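Local coordinates for protein carboxypeptidase 1 (Deinococcus radiodurans str. R1, PDB 5GIV) that probably removes amino acids one after another from the C-terminus of peptides with broad specificity, as a zinc-dependent metallocarboxypeptidase of the M32 family, at residues A[163-168]-A[469-474]; A[87-92]-A[284-289]; A[249-252]-A[258-261]; A[209-214]-A[230-235]; A[120-123]-A[129-132]. One frame throughout, in Å; residues are numbered along the deposited sequence.

Contact 1 (A[163-168]-A[469-474])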
# COMPACT_ATOMS: atom_id res chain seq x y z
N SER A 163 25.46 -13.36 -2.07
CA SER A 163 24.35 -13.75 -2.93
C SER A 163 23.98 -15.22 -2.71
O SER A 163 22.80 -15.56 -2.60
CB SER A 163 24.70 -13.47 -4.39
OG SER A 163 23.80 -14.10 -5.28
N ASP A 164 24.97 -16.11 -2.67
CA ASP A 164 24.72 -17.55 -2.52
C ASP A 164 25.71 -18.12 -1.51
O ASP A 164 26.87 -18.39 -1.87
CB ASP A 164 24.80 -18.28 -3.85
CG ASP A 164 23.72 -17.84 -4.81
OD1 ASP A 164 23.94 -16.87 -5.57
OD2 ASP A 164 22.64 -18.45 -4.78
N GLU A 165 25.26 -18.31 -0.28
CA GLU A 165 26.15 -18.78 0.76
C GLU A 165 26.87 -20.04 0.31
O GLU A 165 26.25 -21.00 -0.16
CB GLU A 165 25.38 -19.06 2.05
CG GLU A 165 26.27 -19.44 3.22
CD GLU A 165 25.50 -19.94 4.42
OE1 GLU A 165 24.31 -20.30 4.27
OE2 GLU A 165 26.08 -20.01 5.52
N GLY A 166 28.20 -20.03 0.42
CA GLY A 166 29.02 -21.15 0.05
C GLY A 166 29.54 -21.10 -1.37
O GLY A 166 30.46 -21.85 -1.71
N MET A 167 28.96 -20.25 -2.22
CA MET A 167 29.42 -20.13 -3.59
C MET A 167 30.69 -19.30 -3.65
O MET A 167 30.88 -18.36 -2.87
CB MET A 167 28.31 -19.52 -4.45
CG MET A 167 28.55 -19.58 -5.96
SD MET A 167 28.26 -21.23 -6.66
CE MET A 167 26.60 -21.58 -6.07
N THR A 168 31.57 -19.64 -4.58
CA THR A 168 32.85 -18.97 -4.75
C THR A 168 33.02 -18.50 -6.18
O THR A 168 32.30 -18.92 -7.09
CB THR A 168 34.02 -19.88 -4.41
OG1 THR A 168 34.05 -20.95 -5.36
CG2 THR A 168 33.86 -20.46 -3.01
N ARG A 469 16.39 -23.21 6.74
CA ARG A 469 16.78 -24.29 7.65
C ARG A 469 18.06 -24.99 7.21
O ARG A 469 18.90 -25.34 8.04
CB ARG A 469 15.63 -25.30 7.77
CG ARG A 469 16.03 -26.69 8.27
CD ARG A 469 16.25 -26.68 9.75
NE ARG A 469 16.64 -27.97 10.32
CZ ARG A 469 17.89 -28.41 10.41
NH1 ARG A 469 18.89 -27.69 9.93
NH2 ARG A 469 18.14 -29.58 10.98
N TRP A 470 18.23 -25.20 5.91
CA TRP A 470 19.45 -25.79 5.36
C TRP A 470 20.24 -24.74 4.60
O TRP A 470 19.67 -23.79 4.05
CB TRP A 470 19.13 -26.97 4.44
CG TRP A 470 18.26 -28.02 5.08
CD1 TRP A 470 16.95 -28.29 4.82
CD2 TRP A 470 18.67 -28.96 6.09
NE1 TRP A 470 16.52 -29.33 5.60
CE2 TRP A 470 17.55 -29.76 6.39
CE3 TRP A 470 19.88 -29.19 6.77
CZ2 TRP A 470 17.60 -30.78 7.35
CZ3 TRP A 470 19.92 -30.20 7.72
CH2 TRP A 470 18.79 -30.98 8.00
N THR A 471 21.56 -24.90 4.57
CA THR A 471 22.38 -24.06 3.70
C THR A 471 22.04 -24.37 2.25
O THR A 471 21.52 -25.45 1.93
CB THR A 471 23.87 -24.29 3.93
OG1 THR A 471 24.26 -25.59 3.45
CG2 THR A 471 24.21 -24.18 5.40
N PRO A 472 22.34 -23.45 1.33
CA PRO A 472 22.06 -23.73 -0.09
C PRO A 472 22.61 -25.06 -0.55
O PRO A 472 21.89 -25.86 -1.17
CB PRO A 472 22.71 -22.53 -0.80
CG PRO A 472 22.65 -21.42 0.22
CD PRO A 472 22.87 -22.09 1.55
N GLY A 473 23.88 -25.36 -0.23
CA GLY A 473 24.45 -26.62 -0.65
C GLY A 473 23.73 -27.81 -0.05
O GLY A 473 23.50 -28.82 -0.73
N GLU A 474 23.37 -27.73 1.23
CA GLU A 474 22.63 -28.82 1.86
C GLU A 474 21.25 -29.00 1.23
O GLU A 474 20.82 -30.14 1.00
CB GLU A 474 22.50 -28.56 3.35
CG GLU A 474 23.80 -28.62 4.11
CD GLU A 474 23.68 -28.01 5.50
OE1 GLU A 474 22.66 -27.34 5.78
OE2 GLU A 474 24.61 -28.21 6.30
O HOH W 1 25.91 -23.65 0.86

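Contact 2 (A[87-92]-A[284-289])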
# COMPACT_ATOMS: atom_id res chain seq x y z
N VAL A 87 18.94 -20.21 15.91
CA VAL A 87 19.92 -19.44 16.67
C VAL A 87 21.19 -19.25 15.85
O VAL A 87 21.76 -18.16 15.81
CB VAL A 87 20.20 -20.13 18.02
CG1 VAL A 87 21.37 -19.47 18.72
CG2 VAL A 87 18.96 -20.08 18.89
N GLN A 88 21.64 -20.31 15.18
CA GLN A 88 22.84 -20.19 14.36
C GLN A 88 22.63 -19.15 13.26
O GLN A 88 23.49 -18.30 13.01
CB GLN A 88 23.21 -21.55 13.77
CG GLN A 88 24.48 -21.52 12.94
CD GLN A 88 24.76 -22.85 12.26
OE1 GLN A 88 23.90 -23.41 11.58
NE2 GLN A 88 25.97 -23.36 12.46
N VAL A 89 21.49 -19.22 12.57
CA VAL A 89 21.19 -18.26 11.52
C VAL A 89 21.06 -16.85 12.09
O VAL A 89 21.58 -15.89 11.51
CB VAL A 89 19.92 -18.70 10.76
CG1 VAL A 89 19.39 -17.55 9.89
CG2 VAL A 89 20.21 -19.94 9.92
N ALA A 90 20.36 -16.71 13.21
CA ALA A 90 20.23 -15.39 13.83
C ALA A 90 21.59 -14.82 14.21
O ALA A 90 21.84 -13.62 14.04
CB ALA A 90 19.32 -15.47 15.06
N ARG A 91 22.49 -15.65 14.75
CA ARG A 91 23.81 -15.15 15.12
C ARG A 91 24.64 -14.81 13.90
O ARG A 91 25.42 -13.84 13.93
CB ARG A 91 24.55 -16.18 15.99
CG ARG A 91 23.80 -16.62 17.24
CD ARG A 91 24.65 -16.55 18.51
NE ARG A 91 25.70 -17.57 18.58
CZ ARG A 91 27.01 -17.30 18.66
NH1 ARG A 91 27.44 -16.05 18.69
NH2 ARG A 91 27.88 -18.30 18.71
N GLN A 92 24.50 -15.56 12.81
CA GLN A 92 25.21 -15.21 11.59
C GLN A 92 24.71 -13.88 11.03
O GLN A 92 25.51 -13.05 10.58
CB GLN A 92 25.08 -16.32 10.55
CG GLN A 92 25.82 -17.59 10.93
CD GLN A 92 25.51 -18.78 10.02
OE1 GLN A 92 24.70 -18.68 9.09
NE2 GLN A 92 26.15 -19.91 10.30
N THR A 284 10.55 -15.89 11.92
CA THR A 284 11.83 -16.27 12.49
C THR A 284 12.94 -16.08 11.47
O THR A 284 12.66 -15.85 10.28
CB THR A 284 11.79 -17.72 12.98
OG1 THR A 284 12.04 -18.60 11.87
CG2 THR A 284 10.43 -18.04 13.59
N PRO A 285 14.20 -16.17 11.88
CA PRO A 285 15.30 -16.04 10.91
C PRO A 285 15.30 -17.10 9.82
O PRO A 285 16.03 -16.96 8.84
CB PRO A 285 16.56 -16.16 11.79
CG PRO A 285 16.11 -15.76 13.15
CD PRO A 285 14.69 -16.25 13.26
N LEU A 286 14.51 -18.17 9.96
CA LEU A 286 14.46 -19.18 8.91
C LEU A 286 13.34 -18.93 7.91
O LEU A 286 13.25 -19.65 6.92
CB LEU A 286 14.30 -20.58 9.54
CG LEU A 286 15.35 -21.08 10.56
CD1 LEU A 286 15.16 -22.56 10.93
CD2 LEU A 286 16.78 -20.83 10.10
N GLY A 287 12.49 -17.92 8.13
CA GLY A 287 11.30 -17.74 7.33
C GLY A 287 11.43 -16.95 6.03
O GLY A 287 10.80 -15.90 5.86
N GLY A 288 12.23 -17.47 5.10
CA GLY A 288 12.42 -16.83 3.81
C GLY A 288 13.28 -17.72 2.94
O GLY A 288 13.79 -18.76 3.38
N GLY A 289 13.43 -17.30 1.68
CA GLY A 289 14.27 -18.03 0.75
C GLY A 289 15.73 -18.06 1.18
O GLY A 289 16.21 -17.17 1.89

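Contact 3 (A[249-252]-A[258-261])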
# COMPACT_ATOMS: atom_id res chain seq x y z
N THR A 249 4.27 -8.24 -9.11
CA THR A 249 3.89 -7.22 -10.07
C THR A 249 4.34 -7.66 -11.46
O THR A 249 5.30 -8.42 -11.61
CB THR A 249 4.48 -5.84 -9.73
OG1 THR A 249 5.91 -5.90 -9.80
CG2 THR A 249 4.05 -5.40 -8.33
N THR A 250 3.63 -7.17 -12.47
CA THR A 250 3.91 -7.52 -13.85
C THR A 250 3.79 -6.26 -14.70
O THR A 250 3.42 -5.18 -14.22
CB THR A 250 2.96 -8.62 -14.35
OG1 THR A 250 3.45 -9.17 -15.58
CG2 THR A 250 1.53 -8.06 -14.56
N ARG A 251 4.14 -6.40 -15.98
CA ARG A 251 4.12 -5.30 -16.94
C ARG A 251 3.50 -5.79 -18.23
O ARG A 251 3.87 -6.86 -18.72
CB ARG A 251 5.53 -4.77 -17.17
CG ARG A 251 5.72 -3.98 -18.43
CD ARG A 251 7.20 -3.91 -18.74
NE ARG A 251 7.78 -5.24 -18.92
CZ ARG A 251 9.07 -5.53 -18.71
NH1 ARG A 251 9.90 -4.58 -18.29
NH2 ARG A 251 9.51 -6.77 -18.90
N VAL A 252 2.55 -5.03 -18.77
CA VAL A 252 1.74 -5.48 -19.90
C VAL A 252 2.07 -4.66 -21.13
O VAL A 252 2.06 -3.42 -21.08
CB VAL A 252 0.24 -5.40 -19.58
CG1 VAL A 252 -0.57 -6.01 -20.73
CG2 VAL A 252 -0.04 -6.10 -18.27
N THR A 258 3.51 -12.11 -24.83
CA THR A 258 4.44 -12.97 -24.12
C THR A 258 5.12 -12.24 -22.97
O THR A 258 5.52 -12.88 -21.99
CB THR A 258 5.51 -13.52 -25.08
OG1 THR A 258 6.33 -12.45 -25.55
CG2 THR A 258 4.87 -14.24 -26.26
N ASP A 259 5.23 -10.91 -23.03
CA ASP A 259 5.89 -10.17 -21.96
C ASP A 259 5.15 -10.30 -20.64
O ASP A 259 5.71 -10.75 -19.63
CB ASP A 259 6.02 -8.69 -22.35
CG ASP A 259 7.30 -8.39 -23.09
OD1 ASP A 259 7.62 -9.10 -24.09
OD2 ASP A 259 8.01 -7.44 -22.67
N ALA A 260 3.88 -9.89 -20.61
CA ALA A 260 3.10 -9.96 -19.37
C ALA A 260 2.99 -11.40 -18.88
O ALA A 260 3.19 -11.68 -17.69
CB ALA A 260 1.72 -9.36 -19.58
N LEU A 261 2.68 -12.33 -19.78
CA LEU A 261 2.48 -13.71 -19.35
C LEU A 261 3.71 -14.24 -18.64
O LEU A 261 3.62 -14.78 -17.52
CB LEU A 261 2.12 -14.59 -20.55
CG LEU A 261 2.04 -16.07 -20.18
CD1 LEU A 261 1.08 -16.22 -19.02
CD2 LEU A 261 1.59 -16.91 -21.37

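Contact 4 (A[209-214]-A[230-235])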
# COMPACT_ATOMS: atom_id res chain seq x y z
N ARG A 209 -7.45 -8.56 -20.63
CA ARG A 209 -7.51 -10.00 -20.85
C ARG A 209 -6.19 -10.68 -20.52
O ARG A 209 -6.18 -11.78 -19.96
CB ARG A 209 -7.90 -10.31 -22.28
CG ARG A 209 -9.36 -10.17 -22.54
CD ARG A 209 -9.67 -10.31 -24.00
NE ARG A 209 -11.11 -10.40 -24.16
CZ ARG A 209 -11.90 -9.37 -24.43
NH1 ARG A 209 -11.38 -8.15 -24.58
NH2 ARG A 209 -13.21 -9.56 -24.53
N GLN A 210 -5.06 -10.03 -20.84
CA GLN A 210 -3.77 -10.62 -20.52
C GLN A 210 -3.64 -10.86 -19.02
O GLN A 210 -3.26 -11.95 -18.59
CB GLN A 210 -2.63 -9.72 -21.01
CG GLN A 210 -2.45 -9.66 -22.52
CD GLN A 210 -1.14 -9.00 -22.89
OE1 GLN A 210 -0.09 -9.32 -22.32
NE2 GLN A 210 -1.18 -8.08 -23.84
N LEU A 211 -3.98 -9.86 -18.21
CA LEU A 211 -3.88 -10.04 -16.77
C LEU A 211 -4.81 -11.15 -16.29
O LEU A 211 -4.42 -11.99 -15.47
CB LEU A 211 -4.21 -8.73 -16.05
CG LEU A 211 -3.17 -7.63 -16.25
CD1 LEU A 211 -3.66 -6.28 -15.72
CD2 LEU A 211 -1.88 -8.06 -15.59
N ALA A 212 -6.04 -11.19 -16.82
CA ALA A 212 -6.98 -12.22 -16.39
C ALA A 212 -6.45 -13.61 -16.72
O ALA A 212 -6.49 -14.51 -15.88
CB ALA A 212 -8.35 -12.00 -17.05
N PHE A 213 -5.93 -13.78 -17.93
CA PHE A 213 -5.37 -15.07 -18.29
C PHE A 213 -4.19 -15.43 -17.39
O PHE A 213 -4.09 -16.57 -16.90
CB PHE A 213 -4.96 -15.07 -19.76
CG PHE A 213 -4.24 -16.32 -20.18
CD1 PHE A 213 -4.95 -17.43 -20.60
CD2 PHE A 213 -2.86 -16.38 -20.15
CE1 PHE A 213 -4.29 -18.59 -20.98
CE2 PHE A 213 -2.20 -17.53 -20.54
CZ PHE A 213 -2.92 -18.64 -20.95
N GLY A 214 -3.29 -14.48 -17.16
CA GLY A 214 -2.12 -14.77 -16.34
C GLY A 214 -2.48 -15.18 -14.92
O GLY A 214 -1.81 -16.04 -14.33
N GLN A 230 -1.43 -9.31 -7.28
CA GLN A 230 -0.61 -8.83 -8.38
C GLN A 230 -1.05 -7.42 -8.77
O GLN A 230 -2.24 -7.11 -8.73
CB GLN A 230 -0.69 -9.76 -9.61
CG GLN A 230 0.19 -9.30 -10.78
CD GLN A 230 0.15 -10.24 -11.99
OE1 GLN A 230 1.20 -10.61 -12.53
NE2 GLN A 230 -1.04 -10.62 -12.42
N ASP A 231 -0.09 -6.58 -9.14
CA ASP A 231 -0.37 -5.23 -9.64
C ASP A 231 0.59 -4.91 -10.77
O ASP A 231 1.54 -5.64 -11.04
CB ASP A 231 -0.26 -4.19 -8.52
CG ASP A 231 -1.27 -4.42 -7.40
OD1 ASP A 231 -2.42 -3.98 -7.55
OD2 ASP A 231 -0.92 -5.06 -6.38
N LEU A 232 0.35 -3.77 -11.42
CA LEU A 232 1.17 -3.32 -12.55
C LEU A 232 2.23 -2.34 -12.07
O LEU A 232 1.95 -1.44 -11.27
CB LEU A 232 0.31 -2.65 -13.61
CG LEU A 232 -0.67 -3.53 -14.37
CD1 LEU A 232 -1.43 -2.72 -15.40
CD2 LEU A 232 0.11 -4.61 -15.06
N THR A 233 3.45 -2.51 -12.57
CA THR A 233 4.54 -1.58 -12.29
C THR A 233 5.43 -1.47 -13.53
O THR A 233 5.23 -2.17 -14.53
CB THR A 233 5.35 -1.98 -11.06
OG1 THR A 233 5.99 -3.24 -11.30
CG2 THR A 233 4.46 -2.08 -9.84
N HIS A 234 6.42 -0.59 -13.44
CA HIS A 234 7.37 -0.45 -14.54
C HIS A 234 8.23 -1.71 -14.66
O HIS A 234 8.51 -2.16 -15.77
CB HIS A 234 8.24 0.79 -14.30
CG HIS A 234 9.06 1.22 -15.49
ND1 HIS A 234 8.81 0.78 -16.77
CD2 HIS A 234 10.10 2.08 -15.59
CE1 HIS A 234 9.67 1.34 -17.61
NE2 HIS A 234 10.47 2.13 -16.91
N HIS A 235 8.63 -2.28 -13.53
CA HIS A 235 9.47 -3.47 -13.49
C HIS A 235 8.84 -4.57 -12.65
O HIS A 235 8.56 -4.35 -11.45
CB HIS A 235 10.87 -3.12 -12.98
CG HIS A 235 11.56 -2.10 -13.82
ND1 HIS A 235 12.09 -2.39 -15.06
CD2 HIS A 235 11.79 -0.78 -13.61
CE1 HIS A 235 12.63 -1.30 -15.57
NE2 HIS A 235 12.46 -0.31 -14.71
O HOH W 2 -1.60 -11.95 -14.77

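Contact 5 (A[120-123]-A[129-132])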
# COMPACT_ATOMS: atom_id res chain seq x y z
N THR A 120 18.18 7.37 -13.03
CA THR A 120 16.85 7.43 -13.64
C THR A 120 16.75 8.56 -14.65
O THR A 120 15.90 8.51 -15.54
CB THR A 120 15.77 7.58 -12.58
OG1 THR A 120 15.97 8.81 -11.87
CG2 THR A 120 15.84 6.42 -11.60
N GLU A 121 17.62 9.56 -14.55
CA GLU A 121 17.68 10.64 -15.53
C GLU A 121 18.78 10.43 -16.56
O GLU A 121 18.57 10.71 -17.75
CB GLU A 121 17.90 11.99 -14.84
CG GLU A 121 16.97 12.27 -13.66
CD GLU A 121 17.28 13.61 -12.99
OE1 GLU A 121 16.49 14.04 -12.12
OE2 GLU A 121 18.34 14.21 -13.31
N ALA A 122 19.94 9.92 -16.13
CA ALA A 122 21.08 9.81 -17.02
C ALA A 122 20.89 8.73 -18.08
O ALA A 122 21.38 8.88 -19.21
CB ALA A 122 22.35 9.54 -16.22
N ARG A 123 20.18 7.64 -17.77
CA ARG A 123 20.03 6.59 -18.77
C ARG A 123 19.26 7.09 -19.99
O ARG A 123 19.83 7.10 -21.09
CB ARG A 123 19.37 5.34 -18.17
CG ARG A 123 19.20 4.25 -19.22
CD ARG A 123 18.46 3.01 -18.75
NE ARG A 123 18.49 2.00 -19.80
CZ ARG A 123 17.73 0.91 -19.84
NH1 ARG A 123 16.85 0.68 -18.87
NH2 ARG A 123 17.84 0.06 -20.85
N GLY A 129 28.75 9.79 -18.90
CA GLY A 129 29.75 10.63 -18.27
C GLY A 129 29.30 11.20 -16.94
O GLY A 129 30.11 11.39 -16.03
N ARG A 130 28.00 11.45 -16.79
CA ARG A 130 27.50 11.94 -15.51
C ARG A 130 27.57 10.87 -14.42
O ARG A 130 27.81 11.20 -13.25
CB ARG A 130 26.07 12.45 -15.66
CG ARG A 130 25.39 12.87 -14.36
CD ARG A 130 23.95 13.27 -14.64
NE ARG A 130 23.18 13.59 -13.44
CZ ARG A 130 21.87 13.85 -13.45
NH1 ARG A 130 21.19 13.81 -14.60
NH2 ARG A 130 21.23 14.12 -12.32
N MET A 131 27.36 9.60 -14.78
CA MET A 131 27.35 8.54 -13.78
C MET A 131 28.75 8.09 -13.37
O MET A 131 28.90 7.44 -12.33
CB MET A 131 26.55 7.34 -14.28
CG MET A 131 25.12 7.67 -14.66
SD MET A 131 24.27 8.64 -13.41
CE MET A 131 24.43 7.61 -11.95
N VAL A 132 29.78 8.41 -14.17
CA VAL A 132 31.13 7.92 -13.87
C VAL A 132 31.54 8.23 -12.43
O VAL A 132 31.97 7.32 -11.72
CB VAL A 132 32.13 8.44 -14.90
CG1 VAL A 132 33.54 8.17 -14.42
CG2 VAL A 132 31.90 7.79 -16.25

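Contact 1 (A[163-168]-A[469-474])
Glu165 and Pro472 meet with their side chains at about a right angle, the carboxylate arm passing across the flank of the pyrrolidine ring. Glu165 OE1 stands 3.6 Å from Pro472 CD, and Glu165 CB lies 4.0 Å from Pro472 CG. The arm is extended, with CG anti to the backbone N (chi1 -175°), which carries OE1 on past the ring to the methyl side of Thr471, 4.0 Å from Thr471 CB. Glu165 is the second residue of a type II beta turn from Asp164 to Met167, closed by Met167 N to Asp164 O and linking helix 155-163 to helix 169-193. The opposing residues start helix 472-480, where Thr471 and Glu474 form a capping box: Glu474 N donates to Thr471 OG1 at 3.2 Å, and Thr471 N donates to Glu474 OE1 at 2.9 Å, from above the carboxylate plane. Replacing Thr471 by valine would probably leave the amide of Glu474 without its cap and fray the first turn of the helix. One water ties the backbones together, giving a hydrogen to Glu165 O and accepting from Gly473 N, each at 2.9 Å. Val290 and Ser291 pack on Pro472, while Gln92 of helix 81-99 touches Glu165.

Contact 2 (A[87-92]-A[284-289])
Apolar packing joins Val89 and Ala90, on helix 81-99, to Pro285 and Leu286 of the turn facing them. Val89 divides its two methyls between these partners: the first torsion (chi1 166°) sets CG1 opposite the amide nitrogen, against Pro285 CB at 3.7 Å, whereas Val89 CG2 touches Leu286 CD2 at 3.5 Å. Next along the helix, Ala90 CB rests against Pro285 CG, 3.7 Å away, so the proline ring is met by two successive side chains. Trp17 of helix 8-36 touches both Ala90 and Pro285.

The polar interactions shape the turn itself. Thr284 to Gly287 is a type I beta turn, with Gly287 N bonded to Thr284 O at 3.0 Å, and Thr284 OG1 adds an ST turn by accepting from Leu286 N at 3.2 Å. Gly287 then centres an inverse gamma turn, whose bond from Gly288 N to Leu286 O is weak.

One polar atom faces the helix: Pro285 O lies 3.6 Å from Val89 CG1, and its hydrogen bond comes from Arg468. With no hydrogen bond across, helix and turn are joined by van der Waals packing of largely buried apolar groups, probably helped by water exclusion; the polar bonds lie within the turn or run to residues such as Arg468 and Glu274.

Contact 3 (A[249-252]-A[258-261])
The chain leaves strand 245-250 of the small mixed sheet here and turns back into helix 257-275, the helix that carries the HExxH zinc motif with the metal ligands His266 and His270. Thr250, Arg251 and Val252 lie along the first turns of this helix, and Ala260 is the residue they meet most. Arg251 O approaches Ala260 CA at 3.3 Å in a CA-H...O contact with an angle of 123° at the hydrogen. The methyl of the alanine also packs beside Val252, its CB 3.9 Å from Val252 CG2.

Thr250 OG1, which a chi1 of -166° places across from its own amide, comes within 3.3 Å of Ala260 O. Any bond there is weak and unsettled, since Thr264 OG1 also bonds both Thr250 OG1 and Ala260 O. Arg251 bends at chi3 and brings its guanidinium near Asp259, the two planes 52° apart. Arg251 NH2 is 4.1 Å from Asp259 OD2, well out of the guanidinium plane with no N-H aimed at it; this oxygen, less surely placed, pairs with Lys253 in a salt bridge.

The side chain of Thr250 is about 6 Å from that of Glu267, the probable proton donor/acceptor. Close backbone approach and a shared threonine hydroxyl, rather than a direct ion pair, join the end of the strand and the loop after it to the helix; the arginine probably adds a general attraction for the aspartate, its NE buried without a partner.

Contact 4 (A[209-214]-A[230-235])
Leu211 of helix 207-221 meets Leu232 methyl to methyl, CD2 to CD2, at 4.0 Å, and this pair forms the closer part of the contact. The two side chains slant across one another. Leu211 presents both of its branches to the same methyl, since its CD1 is 4.2 Å from Leu232 CD2. In each leucine CG is anti to the carbonyl carbon (chi1 -68° in Leu211), which swings the forked ends into the gap between helix and strand. Thr250 and Val252 touch both leucines, so the apolar patch continues into the neighbouring strand 245-250 and the loop that follows it.

Strand 230-232 is an outer strand of the three-stranded mixed sheet and runs parallel to 245-250, to which it is bonded through Asp231 and Thr233; helix 207-221 packs against it at a distance, with even the nearest CA atoms, those of Leu211 and Gln230, 9.1 Å apart.

Beside the leucines the fit is looser and goes through one bridging water, although Gln230 itself is buried; the more open side lies at the leucines, both partly exposed. Gln230 stretches out fully, yet its NE2 comes no nearer than 4.2 Å to Leu211 CD2, and no direct hydrogen bond links the segments. A water fills in: Gln230 NE2 donates to it at 2.8 Å, and it donates in turn to Leu211 O at 2.9 Å. The other end of the amide, OE1, is hydrogen-bonded to the hydroxyl of Thr264, which holds the flat group between helix 257-275 and the water. Gln230's side chain lies about 6 Å from that of Glu267, the probable catalytic acid/base.

Contact 5 (A[120-123]-A[129-132])
Glu121 and Arg130 form a salt bridge within a helix-loop-helix unit, across the short connection between the consecutive helices 102-122 and 128-147. Arg130 grips a single carboxylate oxygen end-on with two nitrogens: NH2 reaches Glu121 OE2 at 3.1 Å and NH1 reaches the same OE2 at 3.2 Å. The N-H...O angles of 150° and 145° are both bent, as expected when two donors converge on one acceptor. OE2 lies at the edge of the guanidinium, in its plane, but the carboxylate is turned well away from that plane. NH1 uses the anti lone pair of OE2, while NH2 comes in from above the carboxylate. A trans first torsion (chi1 174°) and a chain extended from CG to NE let Arg130 span the gap between the helices; its backbone N is held by Asp127 in the connection.

Next to the ion pair, Arg130 CD passes 4.4 Å from Ala122 CB, and Ala118 touches the arginine from one turn earlier in helix 102-122. A leucine in place of Arg130 would probably leave the Glu121 carboxylate without its charged mate and free to swing into solvent.

Farther in, the packing turns apolar and buried. Met131, with Leu405 and Tyr411 also against it, folds back at chi2 and chi3 and lays its thioether bend on Ala122. Ala122 CB sits 3.7 Å from Met131 CG and 3.5 Å from Met131 SD.

In the fold
Contact 2 is buried and purely apolar between its segments, whereas contact 1, which touches it through Arg469 with Leu286, is partly buried and is bridged by a water, beside a capped helix start. Contacts 3 and 4 share the mixed sheet: strands 245-250 and 230-232 are neighbours, the centres of the two contacts are about 6 Å apart, and Thr249 probably bonds Thr233. Contact 3 includes the start of the zinc-binding helix 257-275, and contact 4 lies close to it; both mix small apolar contacts with hydroxyl or amide groups that converge on Thr264. They lie across the chain's centre from contact 1. Contact 5, about 25 Å from that centre, alone has a salt bridge between its segments, at an exposed glutamate, beside a buried methionine.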